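Local coordinates for protein neisseria adhesin A (Neisseria meningitidis, PDB 4CJD) that probably adheres to human epithelial cells and induces uptake of the bacterium, as a homotrimeric autotransporter adhesin on the bacterial surface, at residues V18-Y21 with N22-D26; G80-E83 with E84-A88. One frame throughout, in Å; residues are numbered along the deposited sequence.

In the fold
Both contacts lie in the head domain that crowns the trimeric stalk, each spanning two turns of one helix, with centres 42 Å apart and nearest atoms about 27 Å apart, so they do not touch. Contact 1 belongs to helix 9-28, which precedes the two-stranded antiparallel sheet of 35-40 and 43-48; contact 2 sits farther along the chain, in the coiled-coil helix 64-113. The two are built alike around the trimer: a valine packs on its counterparts in the other subunits, and an asparagine amide bonds a hydroxyl of a neighbouring chain, Thr24 in contact 1 and Ser86 in contact 2.

Contact 1 of 2, residues V18-Y21 with N22-D26; sequences VGVY and NNTQD. Unlike the reference sequence in segment 18-21: Gly19 (reference Asn), Val20 (reference Ser).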
loop_
_atom_site.group_PDB
_atom_site.type_symbol
_atom_site.label_atom_id
_atom_site.label_comp_id
_atom_site.label_asym_id
_atom_site.label_seq_id
_atom_site.Cartn_x
_atom_site.Cartn_y
_atom_site.Cartn_z
ATOM N N VAL A 18 -1.940 -22.253 40.770
ATOM C CA VAL A 18 -1.308 -22.775 39.563
ATOM C C VAL A 18 -1.955 -22.214 38.294
ATOM O O VAL A 18 -1.251 -21.892 37.326
ATOM C CB VAL A 18 -1.346 -24.350 39.539
ATOM C CG1 VAL A 18 -1.068 -24.877 38.170
ATOM C CG2 VAL A 18 -0.318 -24.926 40.512
ATOM N N GLY A 19 -3.295 -22.103 38.280
ATOM C CA GLY A 19 -3.991 -21.523 37.138
ATOM C C GLY A 19 -3.559 -20.083 36.860
ATOM O O GLY A 19 -3.310 -19.672 35.699
ATOM N N VAL A 20 -3.469 -19.304 37.934
ATOM C CA VAL A 20 -2.979 -17.917 37.848
ATOM C C VAL A 20 -1.582 -17.847 37.224
ATOM O O VAL A 20 -1.311 -17.043 36.324
ATOM C CB VAL A 20 -2.923 -17.232 39.258
ATOM C CG1 VAL A 20 -2.032 -16.005 39.224
ATOM C CG2 VAL A 20 -4.285 -16.854 39.722
ATOM N N TYR A 21 -0.689 -18.709 37.696
ATOM C CA TYR A 21 0.685 -18.732 37.170
ATOM C C TYR A 21 0.685 -19.004 35.673
ATOM O O TYR A 21 1.357 -18.344 34.929
ATOM C CB TYR A 21 1.524 -19.793 37.902
ATOM C CG TYR A 21 3.000 -19.848 37.510
ATOM C CD1 TYR A 21 3.945 -19.021 38.123
ATOM C CD2 TYR A 21 3.445 -20.722 36.525
ATOM C CE1 TYR A 21 5.310 -19.087 37.770
ATOM C CE2 TYR A 21 4.789 -20.799 36.161
ATOM C CZ TYR A 21 5.729 -19.991 36.791
ATOM O OH TYR A 21 7.083 -20.091 36.434
ATOM N N ASN A 22 -0.123 -19.966 35.235
ATOM C CA ASN A 22 -0.179 -20.278 33.829
ATOM C C ASN A 22 -0.717 -19.123 32.965
ATOM O O ASN A 22 -0.159 -18.828 31.926
ATOM C CB ASN A 22 -1.008 -21.562 33.646
ATOM C CG ASN A 22 -0.152 -22.805 33.853
ATOM O OD1 ASN A 22 0.591 -23.199 32.959
ATOM N ND2 ASN A 22 -0.204 -23.389 35.048
ATOM N N ASN A 23 -1.784 -18.455 33.407
ATOM C CA ASN A 23 -2.277 -17.272 32.713
ATOM C C ASN A 23 -1.258 -16.161 32.707
ATOM O O ASN A 23 -1.094 -15.434 31.708
ATOM C CB ASN A 23 -3.577 -16.785 33.360
ATOM C CG ASN A 23 -4.737 -17.735 33.095
ATOM O OD1 ASN A 23 -4.638 -18.586 32.244
ATOM N ND2 ASN A 23 -5.810 -17.598 33.836
ATOM N N THR A 24 -0.559 -16.000 33.827
ATOM C CA THR A 24 0.498 -14.977 33.896
ATOM C C THR A 24 1.616 -15.271 32.876
ATOM O O THR A 24 2.076 -14.359 32.166
ATOM C CB THR A 24 1.034 -14.890 35.361
ATOM O OG1 THR A 24 -0.075 -14.584 36.207
ATOM C CG2 THR A 24 2.146 -13.829 35.525
ATOM N N GLN A 25 2.010 -16.549 32.719
ATOM C CA GLN A 25 2.950 -16.880 31.637
ATOM C C GLN A 25 2.370 -16.645 30.241
ATOM O O GLN A 25 3.084 -16.163 29.343
ATOM C CB GLN A 25 3.425 -18.345 31.743
ATOM C CG GLN A 25 4.325 -18.609 32.925
ATOM C CD GLN A 25 4.971 -19.980 32.878
ATOM O OE1 GLN A 25 4.313 -20.987 32.615
ATOM N NE2 GLN A 25 6.262 -20.024 33.147
ATOM N N ASP A 26 1.088 -16.984 30.036
ATOM C CA ASP A 26 0.440 -16.647 28.771
ATOM C C ASP A 26 0.522 -15.162 28.458
ATOM O O ASP A 26 0.766 -14.740 27.307
ATOM C CB ASP A 26 -1.043 -17.060 28.760
ATOM C CG ASP A 26 -1.226 -18.518 28.478
ATOM O OD1 ASP A 26 -0.228 -19.200 28.170
ATOM O OD2 ASP A 26 -2.357 -18.976 28.562
HETATM O O HOH W 1 -4.944 -21.348 33.568
#
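Across two turns of the head helix 9-28, Val18 to Tyr21 meet Asn22 to Gln25 through i to i+4 backbone bonds, to which side chains add second donors. Along the backbone, Asn23 N reaches Gly19 O at 3.0 Å, and Gln25 N bonds Tyr21 O.

Two carbonyls are gripped twice. Val18 O takes Asn22 N and, from the opposite face of its plane, Asn22 ND2 at 2.9 Å; the amide folds back because CG lies beside its own backbone N (chi1 -84°). Asn22 ND2 also bonds Tyr37 O of the first strand. Val20 O accepts Thr24 N as well as Thr24 OG1, the hydroxyl lying 2.8 Å away and well above the carbonyl plane. That same OG1 receives Asn23 ND2 of the third subunit, while Asn23 ND2 here bonds Thr24 OG1 of the second, so the bond is repeated around the trimer. Val20 packs on Val20 of both other subunits.

On the flank towards the sheet, the Tyr21 ring and the Gln25 amide cross obliquely, their planes 43° apart, with Tyr21 CE2 3.4 Å from Gln25 CD. The ring swings out with CG anti to the backbone N (chi1 -176°), meets Tyr37 edge-to-face, and its OH bonds Thr35 O, to which Gln25 NE2 adds a weak bond.

A water bridges Gly19 and Asn23, donating to Gly19 O at 3.2 Å and to Asn23 OD1 at 3.1 Å.

Contact 2 of 2, residues G80-E83 with E84-A88; sequences GTVE and ENSEA. Unlike the reference sequence in segment 80-83: Glu83 (reference Asp).
Gly80 to Glu83 and Glu84 to Glu87 form successive turns of helix 64-113 of the trimeric coiled coil, and the contact divides into an inner side facing the other subunits and an outer side rich in glutamates. Inside, Asn85 N bonds Thr81 O at 2.8 Å, and Ser86 N bonds Val82 O at 2.9 Å. The Asn85 side chain lies against the same turn, CG 3.5 Å from Thr81 O, and its ND2 bonds Ser86 OG of the second subunit. Ser86 OG in turn receives Asn85 ND2 of the third subunit, and Val82 packs on Val82 of both neighbours.

Outside, the turns are joined mainly by backbone, with a longer bond from Glu87 N to Glu83 O (3.2 Å). Glu83 OE1 and Glu87 OE2, of like charge, lie 4.9 Å apart on this exposed side. With Glu84 CG beside its own backbone N (chi1 -61°), that carbon comes to 3.1 Å from Gly80 O. The extended chain of Glu84 then carries the carboxylate to a water that donates to Glu84 OE1 and bonds Thr81 OG1, each at 2.9 Å.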
loop_
_atom_site.group_PDB
_atom_site.type_symbol
_atom_site.label_atom_id
_atom_site.label_comp_id
_atom_site.label_asym_id
_atom_site.label_seq_id
_atom_site.Cartn_x
_atom_site.Cartn_y
_atom_site.Cartn_z
ATOM N N GLY A 80 3.590 3.548 7.436
ATOM C CA GLY A 80 4.554 4.455 6.820
ATOM C C GLY A 80 4.840 4.113 5.357
ATOM O O GLY A 80 4.919 5.000 4.517
ATOM N N THR A 81 4.986 2.829 5.034
ATOM C CA THR A 81 5.214 2.434 3.638
ATOM C C THR A 81 4.013 2.739 2.764
ATOM O O THR A 81 4.151 3.285 1.658
ATOM C CB THR A 81 5.533 0.932 3.517
ATOM O OG1 THR A 81 6.624 0.626 4.391
ATOM C CG2 THR A 81 5.922 0.568 2.078
ATOM N N VAL A 82 2.835 2.389 3.262
ATOM C CA VAL A 82 1.607 2.703 2.546
ATOM C C VAL A 82 1.536 4.221 2.342
ATOM O O VAL A 82 1.271 4.682 1.227
ATOM C CB VAL A 82 0.329 2.165 3.307
ATOM C CG1 VAL A 82 -0.947 2.653 2.630
ATOM C CG2 VAL A 82 0.346 0.627 3.376
ATOM N N GLU A 83 1.834 5.023 3.375
ATOM C CA GLU A 83 1.837 6.492 3.117
ATOM C C GLU A 83 2.844 6.907 2.010
ATOM O O GLU A 83 2.564 7.769 1.191
ATOM C CB GLU A 83 2.147 7.279 4.388
ATOM C CG GLU A 83 1.020 7.395 5.394
ATOM C CD GLU A 83 1.492 8.126 6.651
ATOM O OE1 GLU A 83 2.544 8.793 6.590
ATOM O OE2 GLU A 83 0.835 8.024 7.691
ATOM N N GLU A 84 4.034 6.313 2.006
ATOM C CA GLU A 84 4.995 6.631 0.961
ATOM C C GLU A 84 4.464 6.242 -0.410
ATOM O O GLU A 84 4.683 6.968 -1.382
ATOM C CB GLU A 84 6.328 5.927 1.226
ATOM C CG GLU A 84 6.961 6.358 2.545
ATOM C CD GLU A 84 8.230 5.607 2.861
ATOM O OE1 GLU A 84 8.373 4.421 2.462
ATOM O OE2 GLU A 84 9.100 6.220 3.510
ATOM N N ASN A 85 3.740 5.111 -0.486
ATOM C CA ASN A 85 3.211 4.642 -1.757
ATOM C C ASN A 85 2.102 5.544 -2.247
ATOM O O ASN A 85 2.020 5.807 -3.456
ATOM C CB ASN A 85 2.730 3.181 -1.663
ATOM C CG ASN A 85 3.902 2.188 -1.655
ATOM O OD1 ASN A 85 5.056 2.603 -1.747
ATOM N ND2 ASN A 85 3.618 0.896 -1.538
ATOM N N SER A 86 1.270 6.042 -1.333
ATOM C CA SER A 86 0.190 6.964 -1.720
ATOM C C SER A 86 0.760 8.237 -2.381
ATOM O O SER A 86 0.258 8.709 -3.420
ATOM C CB SER A 86 -0.663 7.343 -0.495
ATOM O OG SER A 86 -1.371 6.211 0.022
ATOM N N GLU A 87 1.826 8.784 -1.796
ATOM C CA GLU A 87 2.420 10.029 -2.314
ATOM C C GLU A 87 3.069 9.765 -3.665
ATOM O O GLU A 87 2.955 10.575 -4.584
ATOM C CB GLU A 87 3.437 10.610 -1.313
ATOM C CG GLU A 87 2.806 11.175 -0.021
ATOM C CD GLU A 87 3.768 11.194 1.178
ATOM O OE1 GLU A 87 4.981 11.408 0.966
ATOM O OE2 GLU A 87 3.310 10.989 2.332
ATOM N N ALA A 88 3.734 8.613 -3.794
ATOM C CA ALA A 88 4.345 8.213 -5.067
ATOM C C ALA A 88 3.284 8.097 -6.160
ATOM O O ALA A 88 3.519 8.461 -7.313
ATOM C CB ALA A 88 5.109 6.906 -4.916
HETATM O O HOH W 2 8.967 1.672 2.972
#